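Side-chain contacts in MucR Phosphodiesterase (Pseudomonas aeruginosa, PDB 5M1T), which belongs to the EAL-domain family of phosphodiesterases and holds two magnesium ions and a bound C2E ligand in its pocket: residues N141-R145 / H146-P150; S193-L196 / Y197-R200. One frame throughout, in Å; residues are numbered along the deposited sequence.

Contact 1 of 2, residues N141-R145 / H146-P150; sequences NALLR and HSLEP
The backbone amides of H146, S147 and L148 fold back on the last turn of helix 135-145. L148 N donates to L143 O over 2.9 Å in a nearly straight bond (172°), and S147 N reaches L144 O at 3.1 Å from above the carbonyl plane. H146 N makes two weak bonds, to A142 O and L143 O. With S147 at positive phi as the C' residue, the 6→1 and 5→2 bonds define a Schellman motif that ends the helix.

Among the apolar contacts, L143 is central. Its chi1 of -63° sets CG anti to the carbonyl carbon, and the two methyls then meet different partners: CD2 lies 3.9 Å from L148 CD2, and CD1 lies 4.0 Å from P150 CB. M179 and V181 also pack on this leucine.

The polar side chains gather on another side. R145 and H146 run alongside each other with guanidinium and imidazole planes nearly perpendicular (83°); A142 O sits at the ring edge, 3.3 Å from H146 CD2. D102 of helix 93-113 binds both, through a salt bridge to R145 NH1 and a hydrogen bond from H146 NE2. A water bridges R145 O and S147 OG, 2.9 Å from the carbonyl oxygen, to which it donates.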
loop_
_atom_site.group_PDB
_atom_site.type_symbol
_atom_site.label_atom_id
_atom_site.label_comp_id
_atom_site.label_asym_id
_atom_site.label_seq_id
_atom_site.Cartn_x
_atom_site.Cartn_y
_atom_site.Cartn_z
ATOM N N ASN A 141 -14.468 8.184 1.486
ATOM C CA ASN A 141 -15.836 7.724 1.197
ATOM C C ASN A 141 -16.601 7.335 2.474
ATOM O O ASN A 141 -17.795 7.644 2.604
ATOM C CB ASN A 141 -15.878 6.526 0.240
ATOM C CG ASN A 141 -15.279 6.817 -1.153
ATOM O OD1 ASN A 141 -14.983 7.961 -1.526
ATOM N ND2 ASN A 141 -15.088 5.763 -1.913
ATOM N N ALA A 142 -15.939 6.638 3.407
ATOM C CA ALA A 142 -16.619 6.194 4.644
ATOM C C ALA A 142 -17.049 7.348 5.548
ATOM O O ALA A 142 -18.093 7.282 6.183
ATOM C CB ALA A 142 -15.749 5.233 5.432
ATOM N N LEU A 143 -16.211 8.379 5.643
ATOM C CA LEU A 143 -16.528 9.587 6.411
ATOM C C LEU A 143 -17.700 10.338 5.763
ATOM O O LEU A 143 -18.608 10.744 6.456
ATOM C CB LEU A 143 -15.314 10.521 6.476
ATOM C CG LEU A 143 -14.096 9.944 7.209
ATOM C CD1 LEU A 143 -12.865 10.774 6.872
ATOM C CD2 LEU A 143 -14.341 9.837 8.703
ATOM N N LEU A 144 -17.679 10.479 4.439
ATOM C CA LEU A 144 -18.767 11.132 3.705
ATOM C C LEU A 144 -20.099 10.351 3.842
ATOM O O LEU A 144 -21.127 10.924 4.192
ATOM C CB LEU A 144 -18.355 11.301 2.242
ATOM C CG LEU A 144 -19.349 12.036 1.342
ATOM C CD1 LEU A 144 -19.360 13.535 1.659
ATOM C CD2 LEU A 144 -18.995 11.759 -0.132
ATOM N N ARG A 145 -20.058 9.039 3.621
ATOM C CA ARG A 145 -21.234 8.157 3.793
ATOM C C ARG A 145 -21.980 8.334 5.122
ATOM O O ARG A 145 -23.202 8.260 5.177
ATOM C CB ARG A 145 -20.790 6.690 3.659
ATOM C CG ARG A 145 -21.890 5.682 3.370
ATOM C CD ARG A 145 -21.336 4.239 3.407
ATOM N NE ARG A 145 -20.173 4.093 2.535
ATOM C CZ ARG A 145 -18.982 3.548 2.839
ATOM N NH1 ARG A 145 -18.676 3.024 4.036
ATOM N NH2 ARG A 145 -18.062 3.560 1.900
ATOM N N HIS A 146 -21.234 8.540 6.205
ATOM C CA HIS A 146 -21.809 8.654 7.550
ATOM C C HIS A 146 -21.758 10.071 8.095
ATOM O O HIS A 146 -21.931 10.269 9.280
ATOM C CB HIS A 146 -21.066 7.693 8.486
ATOM C CG HIS A 146 -21.269 6.256 8.125
ATOM N ND1 HIS A 146 -22.438 5.579 8.397
ATOM C CD2 HIS A 146 -20.485 5.394 7.439
ATOM C CE1 HIS A 146 -22.355 4.353 7.921
ATOM N NE2 HIS A 146 -21.172 4.210 7.348
ATOM N N SER A 147 -21.492 11.048 7.224
ATOM C CA SER A 147 -21.387 12.467 7.618
ATOM C C SER A 147 -20.550 12.659 8.889
ATOM O O SER A 147 -20.978 13.319 9.860
ATOM C CB SER A 147 -22.784 13.058 7.825
ATOM O OG SER A 147 -23.624 12.667 6.778
ATOM N N LEU A 148 -19.355 12.098 8.876
ATOM C CA LEU A 148 -18.516 12.069 10.071
ATOM C C LEU A 148 -17.312 12.981 9.900
ATOM O O LEU A 148 -16.530 12.813 8.967
ATOM C CB LEU A 148 -18.063 10.633 10.367
ATOM C CG LEU A 148 -17.188 10.495 11.630
ATOM C CD1 LEU A 148 -17.916 10.885 12.919
ATOM C CD2 LEU A 148 -16.650 9.088 11.708
ATOM N N GLU A 149 -17.164 13.943 10.787
ATOM C CA GLU A 149 -16.017 14.832 10.744
ATOM C C GLU A 149 -14.738 14.023 10.878
ATOM O O GLU A 149 -14.650 13.155 11.742
ATOM C CB GLU A 149 -16.093 15.872 11.871
ATOM C CG GLU A 149 -17.374 16.684 11.831
ATOM C CD GLU A 149 -18.490 16.042 12.664
ATOM O OE1 GLU A 149 -18.535 14.798 12.805
ATOM O OE2 GLU A 149 -19.316 16.805 13.216
ATOM N N PRO A 150 -13.737 14.312 10.037
ATOM C CA PRO A 150 -12.551 13.462 9.979
ATOM C C PRO A 150 -11.749 13.453 11.269
ATOM O O PRO A 150 -11.088 12.483 11.527
ATOM C CB PRO A 150 -11.745 14.070 8.842
ATOM C CG PRO A 150 -12.760 14.755 7.985
ATOM C CD PRO A 150 -13.660 15.375 9.022
HETATM O O HOH W 1 -24.737 10.263 6.602
#

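Contact 2 of 2, residues S193-L196 / Y197-R200; sequences SSLL and YLKR
The Y197 ring meets S194 at its edge: S194 CB lies in the ring plane, 4.0 Å from Y197 CD2, and S194 OG stands near that plane, 3.6 Å from the same carbon. One face of the R200 guanidinium is loosely covered by L196 CG and CD2, offset toward the rim; L196 CD1 is 4.1 Å from R200 NH2. These two side chains run alongside each other, one turn apart on helix 195-200.

S194 is the N-cap of this helix. A chi1 of 152° swings its OG away from its own N and toward the first turn, where it accepts from Y197 N at 3.0 Å, almost straight (173°). The serine carbonyl takes the next amide, L198 N to S194 O at 2.7 Å, and R200 N bonds L196 O at 3.1 Å. L198 CD2 approaches S193 CB, and F188 and M163 touch both residues.

Y197 OH is bonded to D167 of helix 166-178 and S193 OG to E159 of helix 159-164. S194 thus serves the first turn twice: its hydroxyl takes the Y197 N-H, which no preceding turn supplies with a carbonyl, and its carbonyl oxygen accepts the first regular bond of the helix.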
loop_
_atom_site.group_PDB
_atom_site.type_symbol
_atom_site.label_atom_id
_atom_site.label_comp_id
_atom_site.label_asym_id
_atom_site.label_seq_id
_atom_site.Cartn_x
_atom_site.Cartn_y
_atom_site.Cartn_z
ATOM N N SER A 193 12.553 2.391 14.671
ATOM C CA SER A 193 12.186 3.736 14.186
ATOM C C SER A 193 13.378 4.615 13.908
ATOM O O SER A 193 14.345 4.633 14.660
ATOM C CB SER A 193 11.275 4.455 15.190
ATOM O OG SER A 193 10.035 3.819 15.269
ATOM N N SER A 194 13.287 5.360 12.814
ATOM C CA SER A 194 14.174 6.497 12.569
ATOM C C SER A 194 13.597 7.711 13.296
ATOM O O SER A 194 12.443 8.110 13.020
ATOM C CB SER A 194 14.211 6.813 11.080
ATOM O OG SER A 194 14.481 8.186 10.875
ATOM N N LEU A 195 14.379 8.297 14.198
ATOM C CA LEU A 195 13.936 9.530 14.883
ATOM C C LEU A 195 13.647 10.640 13.903
ATOM O O LEU A 195 12.747 11.457 14.120
ATOM C CB LEU A 195 14.940 10.022 15.916
ATOM C CG LEU A 195 15.010 9.217 17.212
ATOM C CD1 LEU A 195 15.956 9.900 18.167
ATOM C CD2 LEU A 195 13.670 9.092 17.905
ATOM N N LEU A 196 14.404 10.668 12.819
ATOM C CA LEU A 196 14.140 11.636 11.756
ATOM C C LEU A 196 12.728 11.499 11.184
ATOM O O LEU A 196 11.959 12.452 11.170
ATOM C CB LEU A 196 15.168 11.505 10.643
ATOM C CG LEU A 196 14.987 12.518 9.522
ATOM C CD1 LEU A 196 14.957 13.943 10.092
ATOM C CD2 LEU A 196 16.108 12.334 8.493
ATOM N N TYR A 197 12.372 10.308 10.734
ATOM C CA TYR A 197 11.038 10.112 10.159
ATOM C C TYR A 197 9.979 10.092 11.240
ATOM O O TYR A 197 8.822 10.426 10.977
ATOM C CB TYR A 197 10.950 8.840 9.324
ATOM C CG TYR A 197 11.561 8.985 7.981
ATOM C CD1 TYR A 197 10.859 9.586 6.935
ATOM C CD2 TYR A 197 12.842 8.506 7.740
ATOM C CE1 TYR A 197 11.441 9.721 5.665
ATOM C CE2 TYR A 197 13.446 8.623 6.498
ATOM C CZ TYR A 197 12.754 9.232 5.460
ATOM O OH TYR A 197 13.394 9.328 4.232
ATOM N N LEU A 198 10.345 9.708 12.454
ATOM C CA LEU A 198 9.378 9.764 13.533
ATOM C C LEU A 198 8.895 11.208 13.757
ATOM O O LEU A 198 7.723 11.434 14.049
ATOM C CB LEU A 198 9.963 9.156 14.800
ATOM C CG LEU A 198 8.995 8.725 15.887
ATOM C CD1 LEU A 198 7.811 7.939 15.323
ATOM C CD2 LEU A 198 9.744 7.911 16.924
ATOM N N LYS A 199 9.774 12.178 13.562
ATOM C CA LYS A 199 9.403 13.593 13.692
ATOM C C LYS A 199 8.639 14.080 12.430
ATOM O O LYS A 199 7.668 14.839 12.523
ATOM C CB LYS A 199 10.674 14.416 13.974
ATOM C CG LYS A 199 10.513 15.922 14.085
ATOM C CD LYS A 199 9.523 16.307 15.166
ATOM C CE LYS A 199 9.037 17.747 14.975
ATOM N NZ LYS A 199 7.843 17.994 15.824
ATOM N N ARG A 200 9.054 13.619 11.258
ATOM C CA ARG A 200 8.425 14.056 10.019
ATOM C C ARG A 200 7.013 13.549 9.823
ATOM O O ARG A 200 6.231 14.234 9.218
ATOM C CB ARG A 200 9.255 13.639 8.800
ATOM C CG ARG A 200 10.433 14.557 8.576
ATOM C CD ARG A 200 10.884 14.604 7.128
ATOM N NE ARG A 200 12.241 15.172 7.086
ATOM C CZ ARG A 200 13.186 14.849 6.201
ATOM N NH1 ARG A 200 12.952 13.933 5.244
ATOM N NH2 ARG A 200 14.376 15.447 6.298
#

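In the fold
From the N terminus, contact 1 comes first, turning the end of helix 135-145 into the loop that leads to strand 153-158. The chain then passes through helices 159-164 and 166-178 and strand 182-188 before contact 2 starts helix 195-200, the helical link of the beta-alpha-beta unit between strands 182-188 and 205-208. The two are in series, neither nested nor crossed, with nearest atoms about 18 Å apart. One ends a helix and the other begins one, both outside the strands of the EAL barrel. Contact 1 ties helix 135-145 to helix 93-113 and to M179 and V181 just before strand 182-188; contact 2 rests on F188 of that strand and on helices 159-164 and 220-236.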